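Local coordinates for protein nigerythrin (Desulfovibrio vulgaris subsp. vulgaris, PDB 1YUZ) that shows NADH peroxidase activity in vitro and, as a homodimeric rubrerythrin, carries a diiron centre and a rubredoxin-like iron site, at residues D21-V26 / T119-P124; G27-N32 / R128-E133; H44-A49 / A97-Y102; Q57-I62 / Y102-N107. All coordinates share one frame; numbering follows the deposited sequence. Where two conformers were deposited one is given.

Interaction 1: residues D21-V26 / T119-P124; sequences DSKTAV and TSDMYP
The loop 21-26 wraps round D121 of helix 104-132. S22 OG stands anti to the backbone N (chi1 173°) and gives a hydrogen bond of 2.6 Å to D121 OD1. The same OG accepts from T24 N, 3.1 Å away, which closes an ST turn. Inside this turn, K23 N points at the other carboxylate oxygen. K23 N donates to D121 OD2 at 3.0 Å, almost straight at 170°, on the syn lone pair. The K23 side chain then runs extended and away. T24 OG1 supplies the third bond, 2.6 Å to D121 OD1. It arrives well above the carboxylate plane, 57° out of it. OD1 takes two hydroxyls and OD2 an N-H. Together they fix the rotation of the buried carboxylate and probably stabilise its negative charge. T24 OG1 also lies 3.4 Å from M122 CA, and Y117 hydrogen-bonds to this hydroxyl. M122 itself turns inward, its CE over one face of the Y123 ring, on the side of iron ligands E40 and E118. The loop leads into helix 29-56 and is pinned here to helix 104-132, at a wider pi-type turn; Y123 reaches from there to helices 29-56 and 136-161.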
loop_
_atom_site.group_PDB
_atom_site.type_symbol
_atom_site.label_atom_id
_atom_site.label_comp_id
_atom_site.label_asym_id
_atom_site.label_seq_id
_atom_site.Cartn_x
_atom_site.Cartn_y
_atom_site.Cartn_z
ATOM N N ASP B 21 5.127 -15.485 -8.462
ATOM C CA ASP B 21 5.989 -16.086 -7.450
ATOM C C ASP B 21 5.252 -16.087 -6.114
ATOM O O ASP B 21 5.611 -15.357 -5.189
ATOM C CB ASP B 21 7.297 -15.299 -7.331
ATOM C CG ASP B 21 8.346 -16.032 -6.518
ATOM O OD1 ASP B 21 8.078 -16.349 -5.341
ATOM O OD2 ASP B 21 9.441 -16.292 -7.061
ATOM N N SER B 22 4.216 -16.913 -6.029
ATOM C CA SER B 22 3.402 -17.024 -4.825
ATOM C C SER B 22 4.074 -17.743 -3.665
ATOM O O SER B 22 4.789 -18.723 -3.855
ATOM C CB SER B 22 2.087 -17.728 -5.157
ATOM O OG SER B 22 1.344 -17.985 -3.981
ATOM N N LYS B 23 3.821 -17.248 -2.458
ATOM C CA LYS B 23 4.386 -17.825 -1.244
ATOM C C LYS B 23 3.271 -18.533 -0.478
ATOM O O LYS B 23 3.348 -18.704 0.740
ATOM C CB LYS B 23 4.978 -16.716 -0.371
ATOM C CG LYS B 23 5.956 -15.803 -1.095
ATOM C CD LYS B 23 6.350 -14.618 -0.228
ATOM C CE LYS B 23 7.298 -13.681 -0.964
ATOM N NZ LYS B 23 7.659 -12.499 -0.132
ATOM N N THR B 24 2.239 -18.954 -1.201
ATOM C CA THR B 24 1.098 -19.612 -0.578
ATOM C C THR B 24 0.951 -21.094 -0.905
ATOM O O THR B 24 0.936 -21.491 -2.072
ATOM C CB THR B 24 -0.221 -18.905 -0.974
ATOM O OG1 THR B 24 -0.143 -17.514 -0.633
ATOM C CG2 THR B 24 -1.402 -19.528 -0.248
ATOM N N ALA B 25 0.834 -21.906 0.140
ATOM C CA ALA B 25 0.640 -23.338 -0.026
ATOM C C ALA B 25 -0.840 -23.516 -0.322
ATOM O O ALA B 25 -1.690 -23.043 0.434
ATOM C CB ALA B 25 1.002 -24.069 1.245
ATOM N N VAL B 26 -1.146 -24.187 -1.425
ATOM C CA VAL B 26 -2.531 -24.403 -1.816
ATOM C C VAL B 26 -2.934 -25.867 -1.735
ATOM O O VAL B 26 -2.339 -26.723 -2.387
ATOM C CB VAL B 26 -2.785 -23.906 -3.253
ATOM C CG1 VAL B 26 -4.232 -24.160 -3.645
ATOM C CG2 VAL B 26 -2.466 -22.422 -3.351
ATOM N N THR B 119 -4.283 -9.893 -0.450
ATOM C CA THR B 119 -5.071 -9.502 -1.609
ATOM C C THR B 119 -4.485 -9.889 -2.962
ATOM O O THR B 119 -5.232 -10.089 -3.917
ATOM C CB THR B 119 -5.330 -7.972 -1.607
ATOM O OG1 THR B 119 -6.506 -7.688 -2.370
ATOM C CG2 THR B 119 -4.162 -7.216 -2.231
ATOM N N SER B 120 -3.163 -10.017 -3.045
ATOM C CA SER B 120 -2.517 -10.323 -4.318
ATOM C C SER B 120 -1.881 -11.697 -4.414
ATOM O O SER B 120 -1.440 -12.104 -5.488
ATOM C CB SER B 120 -1.432 -9.283 -4.606
ATOM O OG SER B 120 -0.338 -9.449 -3.718
ATOM N N ASP B 121 -1.825 -12.409 -3.298
ATOM C CA ASP B 121 -1.196 -13.717 -3.283
ATOM C C ASP B 121 -2.104 -14.788 -2.692
ATOM O O ASP B 121 -2.639 -15.621 -3.418
ATOM C CB ASP B 121 0.112 -13.634 -2.486
ATOM C CG ASP B 121 0.940 -14.897 -2.576
ATOM O OD1 ASP B 121 0.354 -15.993 -2.677
ATOM O OD2 ASP B 121 2.184 -14.790 -2.522
ATOM N N MET B 122 -2.304 -14.742 -1.380
ATOM C CA MET B 122 -3.109 -15.756 -0.716
ATOM C C MET B 122 -4.540 -15.915 -1.197
ATOM O O MET B 122 -4.920 -16.988 -1.663
ATOM C CB MET B 122 -3.122 -15.533 0.794
ATOM C CG MET B 122 -3.747 -16.697 1.539
ATOM S SD MET B 122 -3.985 -16.384 3.276
ATOM C CE MET B 122 -5.503 -15.442 3.227
ATOM N N TYR B 123 -5.354 -14.872 -1.079
ATOM C CA TYR B 123 -6.730 -15.024 -1.510
ATOM C C TYR B 123 -6.856 -15.322 -3.001
ATOM O O TYR B 123 -7.658 -16.172 -3.385
ATOM C CB TYR B 123 -7.574 -13.826 -1.057
ATOM C CG TYR B 123 -7.973 -13.945 0.407
ATOM C CD1 TYR B 123 -7.678 -12.931 1.320
ATOM C CD2 TYR B 123 -8.631 -15.086 0.881
ATOM C CE1 TYR B 123 -8.025 -13.047 2.665
ATOM C CE2 TYR B 123 -8.984 -15.210 2.224
ATOM C CZ TYR B 123 -8.680 -14.187 3.110
ATOM O OH TYR B 123 -9.037 -14.309 4.436
ATOM N N PRO B 124 -6.068 -14.653 -3.864
ATOM C CA PRO B 124 -6.213 -14.992 -5.286
ATOM C C PRO B 124 -5.893 -16.478 -5.526
ATOM O O PRO B 124 -6.536 -17.132 -6.348
ATOM C CB PRO B 124 -5.210 -14.065 -5.961
ATOM C CG PRO B 124 -5.308 -12.832 -5.124
ATOM C CD PRO B 124 -5.309 -13.397 -3.705
#

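Interaction 2: residues G27-N32 / R128-E133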
loop_
_atom_site.group_PDB
_atom_site.type_symbol
_atom_site.label_atom_id
_atom_site.label_comp_id
_atom_site.label_asym_id
_atom_site.label_seq_id
_atom_site.Cartn_x
_atom_site.Cartn_y
_atom_site.Cartn_z
ATOM N N GLY B 27 -3.948 -26.142 -0.923
ATOM C CA GLY B 27 -4.444 -27.497 -0.780
ATOM C C GLY B 27 -5.879 -27.516 -1.260
ATOM O O GLY B 27 -6.246 -26.743 -2.145
ATOM N N SER B 28 -6.691 -28.400 -0.696
ATOM C CA SER B 28 -8.093 -28.468 -1.081
ATOM C C SER B 28 -8.743 -27.184 -0.581
ATOM O O SER B 28 -8.193 -26.503 0.285
ATOM C CB SER B 28 -8.770 -29.669 -0.423
ATOM O OG SER B 28 -8.817 -29.509 0.982
ATOM N N THR B 29 -9.909 -26.849 -1.116
ATOM C CA THR B 29 -10.581 -25.636 -0.671
ATOM C C THR B 29 -10.861 -25.697 0.828
ATOM O O THR B 29 -10.772 -24.686 1.521
ATOM C CB THR B 29 -11.883 -25.408 -1.453
ATOM O OG1 THR B 29 -11.561 -25.070 -2.808
ATOM C CG2 THR B 29 -12.692 -24.277 -0.834
ATOM N N LEU B 30 -11.184 -26.883 1.336
ATOM C CA LEU B 30 -11.441 -27.034 2.762
ATOM C C LEU B 30 -10.184 -26.657 3.539
ATOM O O LEU B 30 -10.250 -25.927 4.529
ATOM C CB LEU B 30 -11.832 -28.476 3.098
ATOM C CG LEU B 30 -12.026 -28.740 4.594
ATOM C CD1 LEU B 30 -13.128 -27.835 5.131
ATOM C CD2 LEU B 30 -12.373 -30.203 4.831
ATOM N N GLU B 31 -9.039 -27.168 3.093
ATOM C CA GLU B 31 -7.772 -26.867 3.746
ATOM C C GLU B 31 -7.456 -25.377 3.628
ATOM O O GLU B 31 -6.961 -24.766 4.575
ATOM C CB GLU B 31 -6.636 -27.685 3.119
ATOM C CG GLU B 31 -6.781 -29.193 3.290
ATOM C CD GLU B 31 -5.641 -29.971 2.651
ATOM O OE1 GLU B 31 -5.368 -29.760 1.451
ATOM O OE2 GLU B 31 -5.021 -30.802 3.350
ATOM N N ASN B 32 -7.751 -24.793 2.469
ATOM C CA ASN B 32 -7.485 -23.376 2.252
ATOM C C ASN B 32 -8.349 -22.501 3.149
ATOM O O ASN B 32 -7.888 -21.481 3.660
ATOM C CB ASN B 32 -7.695 -23.012 0.784
ATOM C CG ASN B 32 -6.767 -23.779 -0.132
ATOM O OD1 ASN B 32 -5.681 -24.189 0.280
ATOM N ND2 ASN B 32 -7.180 -23.965 -1.379
ATOM N N ARG B 128 -8.679 -19.082 -6.977
ATOM C CA ARG B 128 -8.429 -19.880 -8.167
ATOM C C ARG B 128 -8.684 -21.359 -7.903
ATOM O O ARG B 128 -9.321 -22.036 -8.710
ATOM C CB ARG B 128 -6.991 -19.683 -8.647
ATOM C CG ARG B 128 -6.657 -20.479 -9.894
ATOM C CD ARG B 128 -7.499 -20.035 -11.080
ATOM N NE ARG B 128 -7.406 -20.983 -12.188
ATOM C CZ ARG B 128 -7.921 -20.783 -13.397
ATOM N NH1 ARG B 128 -8.573 -19.660 -13.669
ATOM N NH2 ARG B 128 -7.785 -21.708 -14.337
ATOM N N LYS B 129 -8.190 -21.860 -6.776
ATOM C CA LYS B 129 -8.378 -23.264 -6.434
ATOM C C LYS B 129 -9.864 -23.566 -6.261
ATOM O O LYS B 129 -10.343 -24.602 -6.716
ATOM C CB LYS B 129 -7.621 -23.617 -5.151
ATOM C CG LYS B 129 -7.766 -25.076 -4.716
ATOM C CD LYS B 129 -7.090 -26.034 -5.688
ATOM C CE LYS B 129 -7.142 -27.467 -5.178
ATOM N NZ LYS B 129 -6.389 -28.400 -6.064
ATOM N N ALA B 130 -10.590 -22.666 -5.602
ATOM C CA ALA B 130 -12.025 -22.852 -5.393
ATOM C C ALA B 130 -12.738 -22.884 -6.743
ATOM O O ALA B 130 -13.675 -23.654 -6.939
ATOM C CB ALA B 130 -12.584 -21.728 -4.524
ATOM N N GLN B 131 -12.292 -22.046 -7.672
ATOM C CA GLN B 131 -12.886 -22.013 -9.004
ATOM C C GLN B 131 -12.638 -23.334 -9.718
ATOM O O GLN B 131 -13.547 -23.917 -10.311
ATOM C CB GLN B 131 -12.272 -20.891 -9.839
ATOM C CG GLN B 131 -12.750 -19.502 -9.490
ATOM C CD GLN B 131 -12.099 -18.456 -10.362
ATOM O OE1 GLN B 131 -10.909 -18.172 -10.224
ATOM N NE2 GLN B 131 -12.873 -17.888 -11.281
ATOM N N GLU B 132 -11.398 -23.802 -9.660
ATOM C CA GLU B 132 -11.031 -25.045 -10.320
ATOM C C GLU B 132 -11.741 -26.256 -9.719
ATOM O O GLU B 132 -11.915 -27.267 -10.401
ATOM C CB GLU B 132 -9.507 -25.222 -10.282
ATOM C CG GLU B 132 -8.760 -24.050 -10.923
ATOM C CD GLU B 132 -7.255 -24.241 -10.974
ATOM O OE1 GLU B 132 -6.712 -24.953 -10.105
ATOM O OE2 GLU B 132 -6.611 -23.657 -11.877
ATOM N N GLU B 133 -12.166 -26.149 -8.460
ATOM C CA GLU B 133 -12.869 -27.243 -7.784
ATOM C C GLU B 133 -14.383 -27.035 -7.778
ATOM O O GLU B 133 -15.119 -27.821 -7.181
ATOM C CB GLU B 133 -12.385 -27.398 -6.338
ATOM C CG GLU B 133 -10.900 -27.685 -6.186
ATOM C CD GLU B 133 -10.527 -28.126 -4.778
ATOM O OE1 GLU B 133 -11.037 -27.538 -3.800
ATOM O OE2 GLU B 133 -9.712 -29.065 -4.646
#
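T29, K129 and E133 carry most of this contact. T29 is the first residue of helix 29-56, and it meets the end of helix 104-132. Its OG1 stands anti to the carbonyl carbon (chi1 -69°), on the side of its own backbone N. T29 OG1 donates to E133 OE1 at 2.7 Å. T29 N donates to E133 OE1 as well, at 3.0 Å and with a bent N-H...O angle of 146°. Both donors meet the oxygen from somewhat above the carboxylate plane. The E133 chain is extended beyond CG and slides past T29 in the opposite direction. T29 OG1 also packs at 3.4 Å on A130 CA.

The E133 carboxylate therefore sits at the N-terminal end of helix 29-56, where the helix dipole would probably stabilise its charge. The same helix start has a capping box. S28 OG accepts from E31 N, and S28 N donates to E31 OE1 on its anti lone pair.

K129 covers the turn before the helix. CG leaves anti to the backbone N, and a bend at chi2 (67°) lays the chain along the G27 carbonyl. K129 CE comes within 3.2 Å of G27 O. K129 CG touches N32 ND2 at 3.6 Å, with the two side chains crossing at about a right angle. N32 is held by its own segment: its OD1 takes G27 N at 2.9 Å, on a lone pair in the carbonyl plane. K129 NZ makes a long salt bridge of 3.7 Å to E133 OE2. Beyond the contact, T29 and A130 both touch A138 of helix 136-161.

Interaction 3: residues H44-A49 / A97-Y102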
loop_
_atom_site.group_PDB
_atom_site.type_symbol
_atom_site.label_atom_id
_atom_site.label_comp_id
_atom_site.label_asym_id
_atom_site.label_seq_id
_atom_site.Cartn_x
_atom_site.Cartn_y
_atom_site.Cartn_z
ATOM N N HIS B 44 -5.870 -10.692 13.180
ATOM C CA HIS B 44 -6.690 -10.053 14.195
ATOM C C HIS B 44 -5.863 -9.775 15.439
ATOM O O HIS B 44 -5.934 -8.688 16.013
ATOM C CB HIS B 44 -7.885 -10.933 14.558
ATOM C CG HIS B 44 -8.816 -10.294 15.536
ATOM N ND1 HIS B 44 -8.596 -10.304 16.896
ATOM C CD2 HIS B 44 -9.947 -9.576 15.343
ATOM C CE1 HIS B 44 -9.554 -9.620 17.499
ATOM N NE2 HIS B 44 -10.386 -9.169 16.579
ATOM N N ALA B 45 -5.078 -10.760 15.856
ATOM C CA ALA B 45 -4.239 -10.597 17.034
ATOM C C ALA B 45 -3.209 -9.497 16.797
ATOM O O ALA B 45 -2.925 -8.693 17.682
ATOM C CB ALA B 45 -3.543 -11.911 17.365
ATOM N N LYS B 46 -2.654 -9.455 15.593
ATOM C CA LYS B 46 -1.661 -8.444 15.272
ATOM C C LYS B 46 -2.246 -7.034 15.299
ATOM O O LYS B 46 -1.686 -6.133 15.919
ATOM C CB LYS B 46 -1.049 -8.718 13.897
ATOM C CG LYS B 46 0.149 -7.838 13.608
ATOM C CD LYS B 46 0.864 -8.221 12.329
ATOM C CE LYS B 46 0.091 -7.795 11.100
ATOM N NZ LYS B 46 0.915 -7.988 9.871
ATOM N N TYR B 47 -3.378 -6.845 14.631
ATOM C CA TYR B 47 -4.012 -5.537 14.580
ATOM C C TYR B 47 -4.498 -5.081 15.940
ATOM O O TYR B 47 -4.495 -3.886 16.241
ATOM C CB TYR B 47 -5.159 -5.568 13.580
ATOM C CG TYR B 47 -4.682 -5.782 12.163
ATOM C CD1 TYR B 47 -5.573 -6.139 11.155
ATOM C CD2 TYR B 47 -3.332 -5.621 11.827
ATOM C CE1 TYR B 47 -5.135 -6.333 9.849
ATOM C CE2 TYR B 47 -2.885 -5.812 10.524
ATOM C CZ TYR B 47 -3.792 -6.166 9.543
ATOM O OH TYR B 47 -3.361 -6.358 8.253
ATOM N N THR B 48 -4.917 -6.032 16.763
ATOM C CA THR B 48 -5.376 -5.712 18.104
ATOM C C THR B 48 -4.181 -5.201 18.912
ATOM O O THR B 48 -4.291 -4.221 19.651
ATOM C CB THR B 48 -5.992 -6.952 18.768
ATOM O OG1 THR B 48 -7.169 -7.325 18.042
ATOM C CG2 THR B 48 -6.364 -6.668 20.219
ATOM N N ALA B 49 -3.032 -5.853 18.756
ATOM C CA ALA B 49 -1.833 -5.418 19.462
ATOM C C ALA B 49 -1.388 -4.059 18.908
ATOM O O ALA B 49 -0.989 -3.170 19.661
ATOM C CB ALA B 49 -0.723 -6.446 19.301
ATOM N N ALA B 97 -1.482 -16.491 20.036
ATOM C CA ALA B 97 -0.922 -15.567 21.004
ATOM C C ALA B 97 -0.769 -14.220 20.319
ATOM O O ALA B 97 -0.777 -14.133 19.089
ATOM C CB ALA B 97 0.429 -16.067 21.484
ATOM N N ALA B 98 -0.638 -13.168 21.114
ATOM C CA ALA B 98 -0.476 -11.832 20.572
ATOM C C ALA B 98 0.991 -11.581 20.236
ATOM O O ALA B 98 1.888 -11.956 20.997
ATOM C CB ALA B 98 -0.964 -10.804 21.575
ATOM N N PRO B 99 1.256 -10.957 19.079
ATOM C CA PRO B 99 2.624 -10.655 18.654
ATOM C C PRO B 99 3.033 -9.306 19.230
ATOM O O PRO B 99 2.216 -8.612 19.831
ATOM C CB PRO B 99 2.496 -10.605 17.140
ATOM C CG PRO B 99 1.160 -9.931 16.975
ATOM C CD PRO B 99 0.290 -10.635 18.010
ATOM N N SER B 100 4.296 -8.941 19.049
ATOM C CA SER B 100 4.782 -7.656 19.527
ATOM C C SER B 100 4.336 -6.548 18.586
ATOM O O SER B 100 4.161 -6.764 17.386
ATOM C CB SER B 100 6.311 -7.639 19.591
ATOM O OG SER B 100 6.790 -8.205 20.791
ATOM N N ALA B 101 4.145 -5.364 19.150
ATOM C CA ALA B 101 3.768 -4.188 18.383
ATOM C C ALA B 101 4.969 -3.262 18.505
ATOM O O ALA B 101 5.508 -3.089 19.596
ATOM C CB ALA B 101 2.540 -3.532 18.987
ATOM N N TYR B 102 5.404 -2.679 17.396
ATOM C CA TYR B 102 6.548 -1.781 17.437
ATOM C C TYR B 102 6.085 -0.349 17.209
ATOM O O TYR B 102 4.961 -0.004 17.566
ATOM C CB TYR B 102 7.577 -2.210 16.390
ATOM C CG TYR B 102 7.997 -3.653 16.564
ATOM C CD1 TYR B 102 7.316 -4.682 15.918
ATOM C CD2 TYR B 102 9.044 -3.994 17.418
ATOM C CE1 TYR B 102 7.668 -6.016 16.118
ATOM C CE2 TYR B 102 9.402 -5.322 17.626
ATOM C CZ TYR B 102 8.710 -6.326 16.973
ATOM O OH TYR B 102 9.060 -7.639 17.179
#
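No planar group carries this contact; the puckered P99 ring meets the helix through its CG and CD corner. P99 CG lies 3.6 Å from K46 CA and also touches K46 CB. P99 CD sits 3.8 Å from A45 O. The A45 methyl is close by, with CB 4.1 Å from P99 CD. The ring thus rests on the backbone of one helical turn, and the K46 chain crosses it at about a right angle. K46 CG is anti to the backbone N (chi1 -170°). A bend at chi3 (74°) turns the rest of the chain away, and NZ hydrogen-bonds to S110 of helix 104-132.

The loop 97-102 belongs to the long crossing between helices 60-87 and 104-132 of the ferritin-like four-helix bundle. It runs in extended form along the outer surface of helix 29-56. No hydrogen bond joins the two segments. Small side chains let them come close: A45 and A98 have their CA atoms 5.3 Å apart. A45 CB faces A97 O at 3.9 Å. One turn on, A49 CB meets P99 O at 3.7 Å. A101 CB packs against A49 O at 3.6 Å, and A101 touches F50 and A53 of the same helix.

Interaction 4: residues Q57-I62 / Y102-N107; sequences QGYEQI and YSCDLN
Q57 has CG anti to its carbonyl carbon (chi1 -68°) and an extended chain beyond it, so its amide reaches the start of helix 104-132. C104 SG stands anti to its backbone N (chi1 -166°), which sends the sulfur between Y59 and I62.

The Q57 amide makes two hydrogen bonds. C104 N donates to Q57 OE1 at 2.9 Å, in the carbonyl plane and on a lone pair. Q57 NE2 donates to Y102 O at 3.0 Å, from above that carbonyl's plane. The pair fixes the rotation of the amide. OE1 occupies an N-terminal N-H of the helix, whose N-cap residue S103 makes no side-chain capping bond. N107 folds back within its own segment, its OD1 taking Y102 N at 2.9 Å.

Next to these bonds the contact is apolar, apart from the sulfur. C104 CB approaches Y59 CE1 to 3.5 Å. C104 SG lies 4.2 Å from the centroid of the Y59 ring, 30° off its normal, an oblique sulfur-aromatic contact. I62 CG2 touches C104 SG at 3.5 Å. Y59 OH is bound by T14 of the second subunit, and a water links it to D105 N, 3.2 Å from that water.

G58, with positive phi, ends helix 29-56 in a Schellman motif. Y59 is the N-cap of helix 60-87. The contact therefore joins the hairpin turn between these two helices to the first turn of helix 104-132. I163, in a loop, touches Y59, I62 and D105, and the second subunit packs on S103, D105 and L106.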
loop_
_atom_site.group_PDB
_atom_site.type_symbol
_atom_site.label_atom_id
_atom_site.label_comp_id
_atom_site.label_asym_id
_atom_site.label_seq_id
_atom_site.Cartn_x
_atom_site.Cartn_y
_atom_site.Cartn_z
ATOM N N GLN B 57 0.974 5.241 22.053
ATOM C CA GLN B 57 1.883 6.141 21.356
ATOM C C GLN B 57 1.254 7.477 20.970
ATOM O O GLN B 57 1.907 8.320 20.357
ATOM C CB GLN B 57 2.452 5.443 20.120
ATOM C CG GLN B 57 3.395 4.295 20.457
ATOM C CD GLN B 57 3.916 3.571 19.226
ATOM O OE1 GLN B 57 4.309 4.200 18.244
ATOM N NE2 GLN B 57 3.938 2.246 19.283
ATOM N N GLY B 58 -0.013 7.669 21.326
ATOM C CA GLY B 58 -0.680 8.923 21.022
ATOM C C GLY B 58 -1.336 9.033 19.660
ATOM O O GLY B 58 -1.681 10.134 19.231
ATOM N N TYR B 59 -1.510 7.907 18.975
ATOM C CA TYR B 59 -2.145 7.910 17.660
ATOM C C TYR B 59 -3.539 7.306 17.795
ATOM O O TYR B 59 -3.764 6.160 17.402
ATOM C CB TYR B 59 -1.333 7.076 16.666
ATOM C CG TYR B 59 0.094 7.533 16.449
ATOM C CD1 TYR B 59 1.160 6.868 17.056
ATOM C CD2 TYR B 59 0.384 8.587 15.585
ATOM C CE1 TYR B 59 2.481 7.235 16.795
ATOM C CE2 TYR B 59 1.696 8.964 15.321
ATOM C CZ TYR B 59 2.739 8.281 15.924
ATOM O OH TYR B 59 4.041 8.617 15.625
ATOM N N GLU B 60 -4.476 8.080 18.335
ATOM C CA GLU B 60 -5.828 7.585 18.547
ATOM C C GLU B 60 -6.574 7.214 17.275
ATOM O O GLU B 60 -7.244 6.184 17.240
ATOM C CB GLU B 60 -6.641 8.592 19.381
ATOM C CG GLU B 60 -7.158 9.828 18.651
ATOM C CD GLU B 60 -8.466 9.579 17.911
ATOM O OE1 GLU B 60 -9.311 8.815 18.426
ATOM O OE2 GLU B 60 -8.658 10.161 16.823
ATOM N N GLN B 61 -6.465 8.029 16.233
ATOM C CA GLN B 61 -7.163 7.710 14.995
ATOM C C GLN B 61 -6.598 6.442 14.367
ATOM O O GLN B 61 -7.352 5.594 13.898
ATOM C CB GLN B 61 -7.090 8.871 14.000
ATOM C CG GLN B 61 -7.825 8.568 12.706
ATOM C CD GLN B 61 -7.967 9.771 11.797
ATOM O OE1 GLN B 61 -6.990 10.446 11.485
ATOM N NE2 GLN B 61 -9.193 10.036 11.352
ATOM N N ILE B 62 -5.276 6.302 14.362
ATOM C CA ILE B 62 -4.678 5.101 13.797
ATOM C C ILE B 62 -5.091 3.884 14.626
ATOM O O ILE B 62 -5.331 2.810 14.079
ATOM C CB ILE B 62 -3.138 5.224 13.722
ATOM C CG1 ILE B 62 -2.768 6.220 12.617
ATOM C CG2 ILE B 62 -2.510 3.859 13.441
ATOM C CD1 ILE B 62 -1.291 6.567 12.556
ATOM N N TYR B 102 5.404 -2.679 17.396
ATOM C CA TYR B 102 6.548 -1.781 17.437
ATOM C C TYR B 102 6.085 -0.349 17.209
ATOM O O TYR B 102 4.961 -0.004 17.566
ATOM C CB TYR B 102 7.577 -2.210 16.390
ATOM C CG TYR B 102 7.997 -3.653 16.564
ATOM C CD1 TYR B 102 7.316 -4.682 15.918
ATOM C CD2 TYR B 102 9.044 -3.994 17.418
ATOM C CE1 TYR B 102 7.668 -6.016 16.118
ATOM C CE2 TYR B 102 9.402 -5.322 17.626
ATOM C CZ TYR B 102 8.710 -6.326 16.973
ATOM O OH TYR B 102 9.060 -7.639 17.179
ATOM N N SER B 103 6.940 0.493 16.640
ATOM C CA SER B 103 6.544 1.872 16.390
ATOM C C SER B 103 5.353 1.871 15.446
ATOM O O SER B 103 5.259 1.035 14.544
ATOM C CB SER B 103 7.702 2.667 15.794
ATOM O OG SER B 103 8.720 2.834 16.764
ATOM N N CYS B 104 4.446 2.816 15.658
ATOM C CA CYS B 104 3.231 2.899 14.866
ATOM C C CYS B 104 3.439 2.896 13.358
ATOM O O CYS B 104 2.728 2.191 12.639
ATOM C CB CYS B 104 2.431 4.133 15.276
ATOM S SG CYS B 104 0.744 4.115 14.663
ATOM N N ASP B 105 4.403 3.671 12.874
ATOM C CA ASP B 105 4.639 3.719 11.437
ATOM C C ASP B 105 5.029 2.350 10.896
ATOM O O ASP B 105 4.519 1.922 9.863
ATOM C CB ASP B 105 5.693 4.793 11.088
ATOM C CG ASP B 105 7.077 4.493 11.647
ATOM O OD1 ASP B 105 7.190 4.002 12.792
ATOM O OD2 ASP B 105 8.066 4.782 10.935
ATOM N N LEU B 106 5.901 1.644 11.605
ATOM C CA LEU B 106 6.315 0.319 11.167
ATOM C C LEU B 106 5.162 -0.676 11.259
ATOM O O LEU B 106 5.076 -1.606 10.456
ATOM C CB LEU B 106 7.511 -0.165 11.989
ATOM C CG LEU B 106 8.804 0.613 11.728
ATOM C CD1 LEU B 106 9.908 0.070 12.611
ATOM C CD2 LEU B 106 9.188 0.502 10.264
ATOM N N ASN B 107 4.266 -0.483 12.223
ATOM C CA ASN B 107 3.124 -1.380 12.345
ATOM C C ASN B 107 2.204 -1.175 11.145
ATOM O O ASN B 107 1.648 -2.133 10.612
ATOM C CB ASN B 107 2.357 -1.130 13.644
ATOM C CG ASN B 107 3.180 -1.447 14.875
ATOM O OD1 ASN B 107 4.154 -2.195 14.807
ATOM N ND2 ASN B 107 2.781 -0.890 16.009
HETATM O O HOH W 1 5.565 6.190 14.561
#

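In the fold
From the N terminus, residues 21-26 come first and pair with 119-124, so interaction 1 closes a long loop. Residues 27-32 follow at once and pair with 128-133. Interactions 1 and 2 therefore cross, and they touch through V26, N32 and K129. Together they tie the loop before helix 29-56, and the start of that helix, to the second half of helix 104-132. Interactions 3 and 4 both lie within those two long loops. They cross each other and share Y102. Interaction 3 fixes the linker after helix 60-87 to helix 29-56; interaction 4 fixes the start of helix 104-132 to the turn before helix 60-87. Interactions 2 and 4 lie about 36 Å apart, centre to centre.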